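Local atomic coordinates of teichoic acid biosynthesis protein F (Staphylococcus epidermidis, PDB entry 3L7I), a protein that takes part in teichoic acid biosynthesis, its modelled part resembling GT-B glycosyltransferases with two Rossmann-like domains of parallel strands and helices. Residues N335-Y341 with N407-Y412; V350-V356 with S416-V422; R384-K390 with S400-R406; F472-T476 with A496-D500. The contacts are given in a common frame with arbitrary orientation. Numbering follows the deposited sequence.

Contact 1 (N335-Y341 with N407-Y412); sequences NKERSLY and NSAEYY
Residues 336-341 form the opening turns of helix 336-344, with Asn335 at the N-cap position, while 407-412 passes through a left-handed Asn407 (phi 72°, psi 20°) and an extended Ser408 into the first turn of helix 409-417. Ser408 is the N-cap; its OG (chi1 p) accepts a weak capping bond from Tyr411 N at 3.4 Å. The two helix starts come close, with CA atoms 5.8 Å apart at Glu337-Ala409 and 6.1 Å at Tyr341-Tyr412. This is helix-helix packing in the Rossmann-like domain that holds the seven-stranded sheet: the helix preceding the first strand of that sheet lies against a helix that covers it. Tyr412 (chi1 m) contributes the largest share of the buried surface. Arg338 CA sits over its ring face, 4.1 Å from the centroid, in a CH-pi contact, and Glu337 O is 3.8 Å from Tyr412 CD2. Tyr341 (chi1 t) meets the same ring obliquely, centroids 4.9 Å apart and planes at 38°, with Tyr341 CD1 3.4 Å from Tyr412 CB; its hydroxyl is hydrogen-bonded to Asn432. Glu337 OE1 touches Ala409 CB at 3.6 Å. The Arg338 guanidinium, beside Asn407, also makes a cation-pi contact with Tyr430.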
# COMPACT_ATOMS: atom_id res chain seq x y z
N ASN A 335 -14.97 -0.67 -12.85
CA ASN A 335 -13.90 -0.42 -13.79
C ASN A 335 -12.77 -1.42 -13.61
O ASN A 335 -11.68 -1.29 -14.18
CB ASN A 335 -13.37 1.00 -13.63
CG ASN A 335 -14.16 2.00 -14.43
OD1 ASN A 335 -15.02 1.64 -15.23
ND2 ASN A 335 -13.86 3.27 -14.22
N LYS A 336 -13.03 -2.43 -12.79
CA LYS A 336 -12.00 -3.43 -12.61
C LYS A 336 -11.68 -4.10 -13.96
O LYS A 336 -10.52 -4.42 -14.24
CB LYS A 336 -12.39 -4.42 -11.52
CG LYS A 336 -13.04 -5.67 -11.98
CD LYS A 336 -13.88 -6.24 -10.87
CE LYS A 336 -14.46 -7.57 -11.24
NZ LYS A 336 -14.87 -8.31 -10.01
N GLU A 337 -12.69 -4.25 -14.83
CA GLU A 337 -12.42 -4.90 -16.11
C GLU A 337 -11.43 -4.09 -16.93
O GLU A 337 -10.61 -4.62 -17.68
CB GLU A 337 -13.72 -5.19 -16.87
CG GLU A 337 -14.55 -6.29 -16.23
CD GLU A 337 -13.78 -7.62 -16.08
OE1 GLU A 337 -12.70 -7.79 -16.71
OE2 GLU A 337 -14.25 -8.51 -15.33
N ARG A 338 -11.50 -2.78 -16.75
CA ARG A 338 -10.70 -1.84 -17.52
C ARG A 338 -9.26 -1.74 -17.02
O ARG A 338 -8.33 -1.66 -17.83
CB ARG A 338 -11.37 -0.48 -17.45
CG ARG A 338 -10.77 0.57 -18.32
CD ARG A 338 -11.88 1.37 -18.93
NE ARG A 338 -12.29 2.49 -18.10
CZ ARG A 338 -13.49 3.05 -18.15
NH1 ARG A 338 -14.43 2.58 -18.98
NH2 ARG A 338 -13.76 4.09 -17.36
N SER A 339 -9.07 -1.72 -15.70
CA SER A 339 -7.71 -1.64 -15.15
C SER A 339 -6.94 -2.93 -15.44
O SER A 339 -5.73 -2.91 -15.68
CB SER A 339 -7.74 -1.34 -13.67
OG SER A 339 -8.70 -2.14 -13.04
N LEU A 340 -7.65 -4.05 -15.43
CA LEU A 340 -7.02 -5.29 -15.80
C LEU A 340 -6.54 -5.22 -17.25
O LEU A 340 -5.41 -5.59 -17.56
CB LEU A 340 -7.97 -6.46 -15.61
CG LEU A 340 -7.44 -7.75 -16.22
CD1 LEU A 340 -6.02 -8.06 -15.73
CD2 LEU A 340 -8.41 -8.92 -15.93
N TYR A 341 -7.41 -4.73 -18.13
CA TYR A 341 -7.10 -4.62 -19.55
C TYR A 341 -5.92 -3.69 -19.79
O TYR A 341 -5.04 -3.99 -20.58
CB TYR A 341 -8.33 -4.14 -20.31
CG TYR A 341 -8.03 -3.35 -21.55
CD1 TYR A 341 -7.85 -3.98 -22.78
CD2 TYR A 341 -7.94 -1.98 -21.51
CE1 TYR A 341 -7.57 -3.27 -23.92
CE2 TYR A 341 -7.66 -1.24 -22.64
CZ TYR A 341 -7.48 -1.90 -23.85
OH TYR A 341 -7.20 -1.18 -24.99
N ASN A 407 -17.46 -2.47 -21.93
CA ASN A 407 -16.90 -2.52 -20.59
C ASN A 407 -16.87 -3.87 -19.93
O ASN A 407 -16.77 -3.97 -18.71
CB ASN A 407 -17.63 -1.55 -19.69
CG ASN A 407 -16.98 -0.22 -19.68
OD1 ASN A 407 -16.21 0.10 -18.75
ND2 ASN A 407 -17.22 0.57 -20.75
N SER A 408 -16.95 -4.91 -20.74
CA SER A 408 -16.89 -6.27 -20.25
C SER A 408 -15.55 -6.86 -20.63
O SER A 408 -14.81 -6.30 -21.44
CB SER A 408 -18.05 -7.09 -20.82
OG SER A 408 -17.93 -7.20 -22.22
N ALA A 409 -15.21 -7.99 -20.02
CA ALA A 409 -13.91 -8.57 -20.28
C ALA A 409 -13.74 -8.78 -21.79
O ALA A 409 -12.68 -8.49 -22.36
CB ALA A 409 -13.76 -9.85 -19.53
N GLU A 410 -14.81 -9.25 -22.43
CA GLU A 410 -14.77 -9.61 -23.84
C GLU A 410 -14.59 -8.38 -24.69
O GLU A 410 -13.98 -8.46 -25.76
CB GLU A 410 -16.05 -10.33 -24.26
CG GLU A 410 -16.16 -11.76 -23.79
CD GLU A 410 -16.84 -11.90 -22.44
OE1 GLU A 410 -16.91 -10.90 -21.68
OE2 GLU A 410 -17.31 -13.03 -22.14
N TYR A 411 -15.15 -7.26 -24.23
CA TYR A 411 -15.02 -5.97 -24.91
C TYR A 411 -13.56 -5.59 -24.95
O TYR A 411 -13.03 -5.30 -26.02
CB TYR A 411 -15.82 -4.91 -24.15
CG TYR A 411 -15.76 -3.49 -24.70
CD1 TYR A 411 -16.42 -3.15 -25.88
CD2 TYR A 411 -15.09 -2.48 -24.02
CE1 TYR A 411 -16.39 -1.88 -26.37
CE2 TYR A 411 -15.06 -1.19 -24.51
CZ TYR A 411 -15.72 -0.89 -25.68
OH TYR A 411 -15.71 0.40 -26.20
N TYR A 412 -12.91 -5.62 -23.80
CA TYR A 412 -11.51 -5.25 -23.72
C TYR A 412 -10.61 -6.18 -24.53
O TYR A 412 -9.70 -5.72 -25.23
CB TYR A 412 -11.06 -5.08 -22.26
CG TYR A 412 -11.73 -3.86 -21.66
CD1 TYR A 412 -11.36 -2.58 -22.07
CD2 TYR A 412 -12.78 -3.99 -20.75
CE1 TYR A 412 -11.98 -1.47 -21.58
CE2 TYR A 412 -13.40 -2.87 -20.25
CZ TYR A 412 -13.00 -1.61 -20.66
OH TYR A 412 -13.62 -0.47 -20.19

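Contact 2 (V350-V356 with S416-V422); sequences VKPKTIV and SEASHWV
Val356 lays its CG2 against Ala418 CB (3.3 Å) and Trp421 CD1 (3.7 Å), all three on one face of a parallel pair inside the Rossmann-like sheet, where strand 354-358 adjoins strand 418-423. The axes of 354-356 and 420-422 approach to 5.0 Å and cross at -24°. Ile355 pairs with His420 (CA-CA 5.0 Å) and Val356 with Trp421 (5.1 Å). Val356 bonds both ways, its N to His420 O at 3.0 Å and its O from Val422 N at 2.8 Å; Ser419 N donates to Thr354 O at 3.1 Å. On the other face Ile355 CG2 reaches Val422 CG2 at 4.3 Å, beneath helix 367-379. Before the strand, a type I turn from Lys351 to Thr354 bends the chain around the end of helix 409-417. There Lys351 N donates to Glu417 O at 2.8 Å, and Lys351 NZ forms a salt bridge with Glu417 OE1 at 3.0 Å, an oxygen shared with Arg384. Ser419 OG (chi1 p) donates to Pro352 O at 2.7 Å and accepts from His420 ND1 at 2.9 Å.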
# COMPACT_ATOMS: atom_id res chain seq x y z
N VAL A 350 -2.37 -8.94 -30.47
CA VAL A 350 -3.04 -8.67 -31.74
C VAL A 350 -3.09 -9.87 -32.68
O VAL A 350 -2.07 -10.31 -33.18
CB VAL A 350 -2.38 -7.48 -32.47
CG1 VAL A 350 -2.88 -7.40 -33.89
CG2 VAL A 350 -2.62 -6.18 -31.74
N LYS A 351 -4.28 -10.39 -32.90
CA LYS A 351 -4.48 -11.40 -33.92
C LYS A 351 -4.83 -10.71 -35.24
O LYS A 351 -5.91 -10.13 -35.35
CB LYS A 351 -5.63 -12.31 -33.51
CG LYS A 351 -5.48 -12.98 -32.15
CD LYS A 351 -6.82 -13.54 -31.70
CE LYS A 351 -6.68 -14.80 -30.88
NZ LYS A 351 -8.05 -15.23 -30.42
N PRO A 352 -3.94 -10.76 -36.25
CA PRO A 352 -4.20 -10.07 -37.52
C PRO A 352 -5.58 -10.31 -38.14
O PRO A 352 -6.06 -9.41 -38.80
CB PRO A 352 -3.08 -10.58 -38.43
CG PRO A 352 -1.96 -10.85 -37.50
CD PRO A 352 -2.59 -11.37 -36.23
N LYS A 353 -6.22 -11.46 -37.96
CA LYS A 353 -7.51 -11.64 -38.62
C LYS A 353 -8.77 -11.30 -37.80
O LYS A 353 -9.87 -11.73 -38.14
CB LYS A 353 -7.63 -13.03 -39.26
CG LYS A 353 -7.23 -14.17 -38.37
CD LYS A 353 -7.46 -15.51 -39.09
CE LYS A 353 -6.67 -15.61 -40.39
NZ LYS A 353 -6.82 -16.97 -41.00
N THR A 354 -8.60 -10.51 -36.74
CA THR A 354 -9.71 -10.04 -35.92
C THR A 354 -10.06 -8.58 -36.26
O THR A 354 -9.17 -7.73 -36.29
CB THR A 354 -9.41 -10.14 -34.38
OG1 THR A 354 -9.44 -11.51 -33.95
CG2 THR A 354 -10.43 -9.35 -33.57
N ILE A 355 -11.34 -8.30 -36.47
CA ILE A 355 -11.80 -6.94 -36.74
C ILE A 355 -12.98 -6.55 -35.82
O ILE A 355 -13.93 -7.32 -35.67
CB ILE A 355 -12.21 -6.84 -38.22
CG1 ILE A 355 -11.12 -7.44 -39.10
CG2 ILE A 355 -12.53 -5.39 -38.64
CD1 ILE A 355 -11.63 -7.78 -40.49
N VAL A 356 -12.92 -5.37 -35.20
CA VAL A 356 -14.07 -4.86 -34.42
C VAL A 356 -14.85 -3.78 -35.13
O VAL A 356 -14.27 -2.91 -35.78
CB VAL A 356 -13.68 -4.22 -33.06
CG1 VAL A 356 -14.45 -4.84 -31.91
CG2 VAL A 356 -12.17 -4.25 -32.82
N SER A 416 -8.17 -5.22 -27.59
CA SER A 416 -6.78 -5.57 -27.50
C SER A 416 -6.37 -6.49 -28.66
O SER A 416 -5.28 -6.35 -29.22
CB SER A 416 -6.51 -6.28 -26.18
OG SER A 416 -5.14 -6.63 -26.08
N GLU A 417 -7.24 -7.43 -29.00
CA GLU A 417 -6.87 -8.47 -29.96
C GLU A 417 -6.97 -8.02 -31.41
O GLU A 417 -6.34 -8.62 -32.27
CB GLU A 417 -7.71 -9.73 -29.76
CG GLU A 417 -7.30 -10.57 -28.55
CD GLU A 417 -8.09 -11.87 -28.45
OE1 GLU A 417 -8.47 -12.42 -29.50
OE2 GLU A 417 -8.32 -12.33 -27.30
N ALA A 418 -7.73 -6.97 -31.68
CA ALA A 418 -8.03 -6.63 -33.07
C ALA A 418 -6.88 -5.95 -33.83
O ALA A 418 -6.16 -5.12 -33.28
CB ALA A 418 -9.29 -5.80 -33.16
N SER A 419 -6.73 -6.32 -35.09
CA SER A 419 -5.75 -5.67 -35.94
C SER A 419 -6.37 -4.43 -36.56
O SER A 419 -5.66 -3.52 -36.99
CB SER A 419 -5.30 -6.61 -37.06
OG SER A 419 -6.38 -6.83 -37.94
N HIS A 420 -7.71 -4.42 -36.60
CA HIS A 420 -8.46 -3.31 -37.16
C HIS A 420 -9.70 -2.89 -36.37
O HIS A 420 -10.57 -3.73 -36.07
CB HIS A 420 -8.87 -3.63 -38.59
CG HIS A 420 -7.75 -3.53 -39.56
ND1 HIS A 420 -6.82 -4.53 -39.72
CD2 HIS A 420 -7.39 -2.53 -40.40
CE1 HIS A 420 -5.94 -4.17 -40.64
NE2 HIS A 420 -6.27 -2.96 -41.07
N TRP A 421 -9.76 -1.59 -36.04
CA TRP A 421 -10.97 -0.94 -35.51
C TRP A 421 -11.76 -0.20 -36.61
O TRP A 421 -11.23 0.65 -37.34
CB TRP A 421 -10.65 0.08 -34.41
CG TRP A 421 -9.87 -0.40 -33.26
CD1 TRP A 421 -9.48 -1.67 -33.00
CD2 TRP A 421 -9.38 0.40 -32.19
NE1 TRP A 421 -8.75 -1.72 -31.84
CE2 TRP A 421 -8.68 -0.46 -31.32
CE3 TRP A 421 -9.44 1.76 -31.89
CZ2 TRP A 421 -8.07 0.00 -30.17
CZ3 TRP A 421 -8.83 2.22 -30.75
CH2 TRP A 421 -8.16 1.34 -29.89
N VAL A 422 -13.04 -0.52 -36.71
CA VAL A 422 -13.93 0.15 -37.65
C VAL A 422 -15.03 0.84 -36.89
O VAL A 422 -15.80 0.19 -36.14
CB VAL A 422 -14.56 -0.84 -38.57
CG1 VAL A 422 -15.67 -0.18 -39.30
CG2 VAL A 422 -13.51 -1.35 -39.54

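Contact 3 (R384-K390 with S400-R406); sequences RYIWSFK and SAEKVKR
Two parallel strands, 384-389 and 402-405, run with axes 4.6 Å apart at closest approach and crossing at -33°. Ile386 pairs with Glu402, Trp387 with Lys403, Ser388 with Val404 and Phe389 with Lys405, at CA-CA distances of 4.7 to 5.4 Å. Five backbone hydrogen bonds alternate in direction: Glu402 N to Tyr385 O (2.9 Å), Trp387 N to Glu402 O (3.0 Å), Val404 N to Trp387 O (2.8 Å), Phe389 N to Val404 O (3.1 Å) and Arg406 N to Phe389 O (3.0 Å). Thus backbone polar groups of Tyr385, Trp387 and Phe389 serve 402-406, whereas Arg384, Ile386 and Ser388 bond to 353-357 through their backbones. Strand 402-405 is the outermost of the seven parallel strands in this chain, at one edge of the Rossmann-like domain. Ile386 CG2 meets Val404 CG1 at 3.8 Å on the face covered by helix 409-417; on the other face Phe389 CE2 touches Lys403 CB at 3.7 Å and Trp387 packs against Tyr373. Among the charged side chains, Arg384 NH1 makes a salt bridge with Glu402 OE1 at 2.9 Å, weak as a hydrogen bond, while its NH2 forms a salt bridge with Glu417 OE1. Ser388 OG is hydrogen-bonded, and Arg406 NE salt-bridged, to Glu358 OE1. Lys403 NZ bonds to Pro392 O, and the Tyr385 hydroxyl to Tyr380 O.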
# COMPACT_ATOMS: atom_id res chain seq x y z
N ARG A 384 -12.24 -13.27 -38.04
CA ARG A 384 -13.00 -13.15 -36.80
C ARG A 384 -13.67 -11.77 -36.74
O ARG A 384 -13.00 -10.75 -36.51
CB ARG A 384 -12.13 -13.42 -35.56
CG ARG A 384 -12.94 -13.46 -34.25
CD ARG A 384 -12.26 -14.27 -33.14
NE ARG A 384 -11.51 -13.46 -32.18
CZ ARG A 384 -11.94 -13.14 -30.96
NH1 ARG A 384 -13.14 -13.56 -30.53
NH2 ARG A 384 -11.19 -12.39 -30.16
N TYR A 385 -14.98 -11.72 -36.97
CA TYR A 385 -15.73 -10.48 -36.86
C TYR A 385 -16.38 -10.30 -35.48
O TYR A 385 -17.07 -11.21 -34.97
CB TYR A 385 -16.75 -10.37 -37.97
CG TYR A 385 -16.12 -10.32 -39.34
CD1 TYR A 385 -15.66 -9.12 -39.88
CD2 TYR A 385 -15.97 -11.48 -40.09
CE1 TYR A 385 -15.07 -9.08 -41.13
CE2 TYR A 385 -15.38 -11.44 -41.35
CZ TYR A 385 -14.94 -10.24 -41.87
OH TYR A 385 -14.35 -10.21 -43.12
N ILE A 386 -16.14 -9.14 -34.87
CA ILE A 386 -16.70 -8.81 -33.57
C ILE A 386 -17.46 -7.49 -33.63
O ILE A 386 -16.96 -6.51 -34.18
CB ILE A 386 -15.59 -8.72 -32.53
CG1 ILE A 386 -14.85 -10.06 -32.45
CG2 ILE A 386 -16.16 -8.41 -31.17
CD1 ILE A 386 -13.50 -10.01 -31.76
N TRP A 387 -18.68 -7.47 -33.10
CA TRP A 387 -19.44 -6.21 -32.93
C TRP A 387 -19.59 -5.80 -31.45
O TRP A 387 -19.87 -6.63 -30.58
CB TRP A 387 -20.81 -6.30 -33.60
CG TRP A 387 -20.79 -5.87 -35.05
CD1 TRP A 387 -20.42 -6.63 -36.14
CD2 TRP A 387 -21.16 -4.59 -35.57
NE1 TRP A 387 -20.53 -5.89 -37.29
CE2 TRP A 387 -20.98 -4.64 -36.97
CE3 TRP A 387 -21.64 -3.42 -34.99
CZ2 TRP A 387 -21.24 -3.55 -37.79
CZ3 TRP A 387 -21.91 -2.35 -35.80
CH2 TRP A 387 -21.71 -2.42 -37.18
N SER A 388 -19.42 -4.52 -31.16
CA SER A 388 -19.54 -4.03 -29.79
C SER A 388 -20.83 -3.23 -29.66
O SER A 388 -21.09 -2.39 -30.49
CB SER A 388 -18.33 -3.17 -29.48
OG SER A 388 -18.67 -2.08 -28.65
N PHE A 389 -21.62 -3.50 -28.62
CA PHE A 389 -22.92 -2.82 -28.38
C PHE A 389 -23.05 -2.44 -26.91
O PHE A 389 -22.33 -2.96 -26.07
CB PHE A 389 -24.11 -3.73 -28.74
CG PHE A 389 -24.10 -4.20 -30.16
CD1 PHE A 389 -24.57 -3.40 -31.18
CD2 PHE A 389 -23.58 -5.44 -30.48
CE1 PHE A 389 -24.54 -3.81 -32.48
CE2 PHE A 389 -23.55 -5.86 -31.79
CZ PHE A 389 -24.04 -5.04 -32.80
N LYS A 390 -23.99 -1.54 -26.57
CA LYS A 390 -24.26 -1.27 -25.17
C LYS A 390 -25.06 -2.42 -24.64
O LYS A 390 -24.85 -2.87 -23.52
CB LYS A 390 -25.04 0.01 -24.98
CG LYS A 390 -24.36 1.23 -25.53
CD LYS A 390 -25.02 2.47 -24.99
CE LYS A 390 -25.07 3.59 -26.04
NZ LYS A 390 -26.26 4.52 -25.85
N SER A 400 -21.36 -14.00 -39.44
CA SER A 400 -20.53 -14.83 -38.57
C SER A 400 -19.99 -14.11 -37.34
O SER A 400 -19.22 -14.68 -36.58
CB SER A 400 -19.35 -15.39 -39.37
OG SER A 400 -18.46 -14.35 -39.75
N ALA A 401 -20.39 -12.86 -37.15
CA ALA A 401 -19.80 -12.06 -36.07
C ALA A 401 -20.27 -12.53 -34.70
O ALA A 401 -21.40 -13.02 -34.56
CB ALA A 401 -20.13 -10.59 -36.27
N GLU A 402 -19.39 -12.38 -33.71
CA GLU A 402 -19.81 -12.54 -32.33
C GLU A 402 -19.96 -11.15 -31.76
O GLU A 402 -19.27 -10.22 -32.20
CB GLU A 402 -18.79 -13.34 -31.51
CG GLU A 402 -17.36 -13.10 -31.91
CD GLU A 402 -16.36 -13.49 -30.80
OE1 GLU A 402 -15.78 -14.61 -30.89
OE2 GLU A 402 -16.16 -12.68 -29.85
N LYS A 403 -20.88 -10.98 -30.82
CA LYS A 403 -21.06 -9.65 -30.22
C LYS A 403 -20.63 -9.52 -28.75
O LYS A 403 -20.86 -10.43 -27.96
CB LYS A 403 -22.49 -9.11 -30.45
CG LYS A 403 -23.61 -10.11 -30.74
CD LYS A 403 -24.77 -9.37 -31.37
CE LYS A 403 -26.02 -10.20 -31.45
NZ LYS A 403 -26.56 -10.52 -30.11
N VAL A 404 -20.00 -8.39 -28.42
CA VAL A 404 -19.58 -8.11 -27.04
C VAL A 404 -20.30 -6.92 -26.40
O VAL A 404 -20.78 -6.02 -27.08
CB VAL A 404 -18.10 -7.78 -26.98
CG1 VAL A 404 -17.30 -8.91 -27.56
CG2 VAL A 404 -17.83 -6.51 -27.74
N LYS A 405 -20.33 -6.90 -25.06
CA LYS A 405 -20.91 -5.79 -24.31
C LYS A 405 -19.85 -4.75 -23.88
O LYS A 405 -18.72 -5.09 -23.48
CB LYS A 405 -21.68 -6.33 -23.10
CG LYS A 405 -22.36 -5.28 -22.25
CD LYS A 405 -23.35 -5.89 -21.29
CE LYS A 405 -24.15 -4.79 -20.57
NZ LYS A 405 -24.88 -5.31 -19.38
N ARG A 406 -20.20 -3.47 -23.95
CA ARG A 406 -19.22 -2.46 -23.59
C ARG A 406 -18.76 -2.62 -22.16
O ARG A 406 -19.56 -2.88 -21.27
CB ARG A 406 -19.81 -1.08 -23.79
CG ARG A 406 -19.37 -0.43 -25.05
CD ARG A 406 -20.01 0.90 -25.17
NE ARG A 406 -19.31 1.73 -26.14
CZ ARG A 406 -18.87 2.96 -25.89
NH1 ARG A 406 -18.25 3.64 -26.85
NH2 ARG A 406 -19.09 3.50 -24.70

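Contact 4 (F472-T476 with A496-D500); sequences FNRET and AFWMD
One hydrogen bond joins the last turn of helix 465-476 to the irregular chain after helix 487-496: Thr476 OG1 (chi1 p) donates to Phe497 O at 2.7 Å, near the closest CA pair, Thr476-Phe497 at 6.2 Å. Phe497 is the first residue to leave helical geometry, and Trp498 follows with positive phi (51°, psi 57°), which swings its side chain toward the helix. The one CH-pi contact is Asn473 CB, 3.5 Å from the centroid of the six-membered ring of Trp498 (chi1 m), 5° off its normal, so the indole lies flat against that turn. Apolar packing does the rest. Phe472 (chi1 t) and Phe497 (chi1 m) have planes at 20° but are slid apart, centroids 5.6 Å, touching at Phe472 CE1-Phe497 CE2, 3.5 Å; Phe472 CB is 3.9 Å from Trp498 CZ3. Phe497 also packs edge-to-face with Trp443 and Trp479. These residues join the C-terminal end of helix 465-476 to the loop between helix 487-496 and strand 504-506, in an alpha/beta Rossmann-like domain.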
# COMPACT_ATOMS: atom_id res chain seq x y z
N PHE A 472 -10.50 15.91 -27.90
CA PHE A 472 -10.95 15.56 -29.22
C PHE A 472 -9.70 15.38 -30.06
O PHE A 472 -9.63 14.53 -30.95
CB PHE A 472 -11.82 16.68 -29.79
CG PHE A 472 -12.86 16.21 -30.75
CD1 PHE A 472 -12.51 15.46 -31.86
CD2 PHE A 472 -14.19 16.53 -30.56
CE1 PHE A 472 -13.47 15.03 -32.74
CE2 PHE A 472 -15.15 16.10 -31.45
CZ PHE A 472 -14.79 15.36 -32.53
N ASN A 473 -8.69 16.18 -29.77
CA ASN A 473 -7.47 16.14 -30.54
C ASN A 473 -6.78 14.82 -30.30
O ASN A 473 -6.20 14.26 -31.22
CB ASN A 473 -6.57 17.33 -30.17
CG ASN A 473 -5.32 17.39 -31.02
OD1 ASN A 473 -5.15 16.60 -31.96
ND2 ASN A 473 -4.43 18.33 -30.70
N ARG A 474 -6.85 14.34 -29.06
CA ARG A 474 -6.28 13.06 -28.68
C ARG A 474 -6.89 11.91 -29.49
O ARG A 474 -6.17 11.01 -29.94
CB ARG A 474 -6.50 12.80 -27.19
CG ARG A 474 -5.42 13.29 -26.26
CD ARG A 474 -5.79 13.13 -24.76
NE ARG A 474 -5.20 14.20 -23.94
CZ ARG A 474 -4.70 14.05 -22.72
NH1 ARG A 474 -4.69 12.84 -22.14
NH2 ARG A 474 -4.18 15.09 -22.06
N GLU A 475 -8.21 11.94 -29.67
CA GLU A 475 -8.92 10.89 -30.37
C GLU A 475 -8.60 10.89 -31.85
O GLU A 475 -8.32 9.83 -32.42
CB GLU A 475 -10.43 11.01 -30.16
CG GLU A 475 -11.33 10.28 -31.18
CD GLU A 475 -11.18 8.76 -31.18
OE1 GLU A 475 -10.29 8.26 -30.44
OE2 GLU A 475 -11.93 8.06 -31.91
N THR A 476 -8.61 12.06 -32.49
CA THR A 476 -8.39 12.05 -33.92
C THR A 476 -6.94 11.68 -34.23
O THR A 476 -6.64 11.10 -35.29
CB THR A 476 -8.74 13.37 -34.61
OG1 THR A 476 -7.72 14.34 -34.34
CG2 THR A 476 -10.08 13.86 -34.12
N ALA A 496 -10.70 20.91 -38.79
CA ALA A 496 -11.59 20.65 -37.65
C ALA A 496 -11.16 19.45 -36.82
O ALA A 496 -11.51 19.35 -35.63
CB ALA A 496 -13.03 20.48 -38.13
N PHE A 497 -10.42 18.54 -37.44
CA PHE A 497 -10.00 17.32 -36.78
C PHE A 497 -8.49 17.20 -36.66
O PHE A 497 -7.99 16.14 -36.28
CB PHE A 497 -10.52 16.10 -37.53
CG PHE A 497 -12.00 15.87 -37.37
CD1 PHE A 497 -12.73 15.26 -38.39
CD2 PHE A 497 -12.65 16.25 -36.21
CE1 PHE A 497 -14.10 15.03 -38.25
CE2 PHE A 497 -14.01 16.03 -36.05
CZ PHE A 497 -14.74 15.42 -37.07
N TRP A 498 -7.75 18.26 -36.98
CA TRP A 498 -6.30 18.20 -36.96
C TRP A 498 -5.83 16.98 -37.76
O TRP A 498 -5.15 16.11 -37.21
CB TRP A 498 -5.77 18.06 -35.52
CG TRP A 498 -6.27 19.05 -34.47
CD1 TRP A 498 -5.72 20.27 -34.15
CD2 TRP A 498 -7.40 18.90 -33.60
NE1 TRP A 498 -6.44 20.88 -33.17
CE2 TRP A 498 -7.47 20.06 -32.80
CE3 TRP A 498 -8.36 17.89 -33.42
CZ2 TRP A 498 -8.47 20.25 -31.84
CZ3 TRP A 498 -9.35 18.08 -32.46
CH2 TRP A 498 -9.39 19.25 -31.68
N MET A 499 -6.21 16.88 -39.03
CA MET A 499 -5.86 15.70 -39.82
C MET A 499 -4.89 16.02 -40.95
O MET A 499 -4.86 17.15 -41.44
CB MET A 499 -7.12 15.06 -40.41
CG MET A 499 -8.00 14.36 -39.41
SD MET A 499 -7.40 12.70 -39.08
CE MET A 499 -6.78 12.30 -40.69
N ASP A 500 -4.09 15.04 -41.37
CA ASP A 500 -3.29 15.21 -42.57
C ASP A 500 -4.14 14.77 -43.74
O ASP A 500 -4.94 13.86 -43.60
CB ASP A 500 -2.03 14.34 -42.52
CG ASP A 500 -1.20 14.57 -41.26
OD1 ASP A 500 -0.90 15.74 -40.93
OD2 ASP A 500 -0.84 13.56 -40.62

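From the N terminus, helix 336-344 opens contact 1, which closes about 65 residues later on helix 409-417. Strand 354-358 opens contact 2 before contact 1 has closed, so the two cross along the chain and share helix 409-417; they touch where Tyr341 packs on Ser416. Contact 3 forms and closes within both spans, adding strands 384-389 and 402-405 to the edge of the sheet that contact 2 extends in the other direction. The Glu417-Arg384 salt bridge couples contacts 2 and 3, and Tyr411 packs contact 1 onto contact 3. Contact 4 follows in series, touching none of these, and joins helix 465-476 to the chain leading to the sheet's opposite edge.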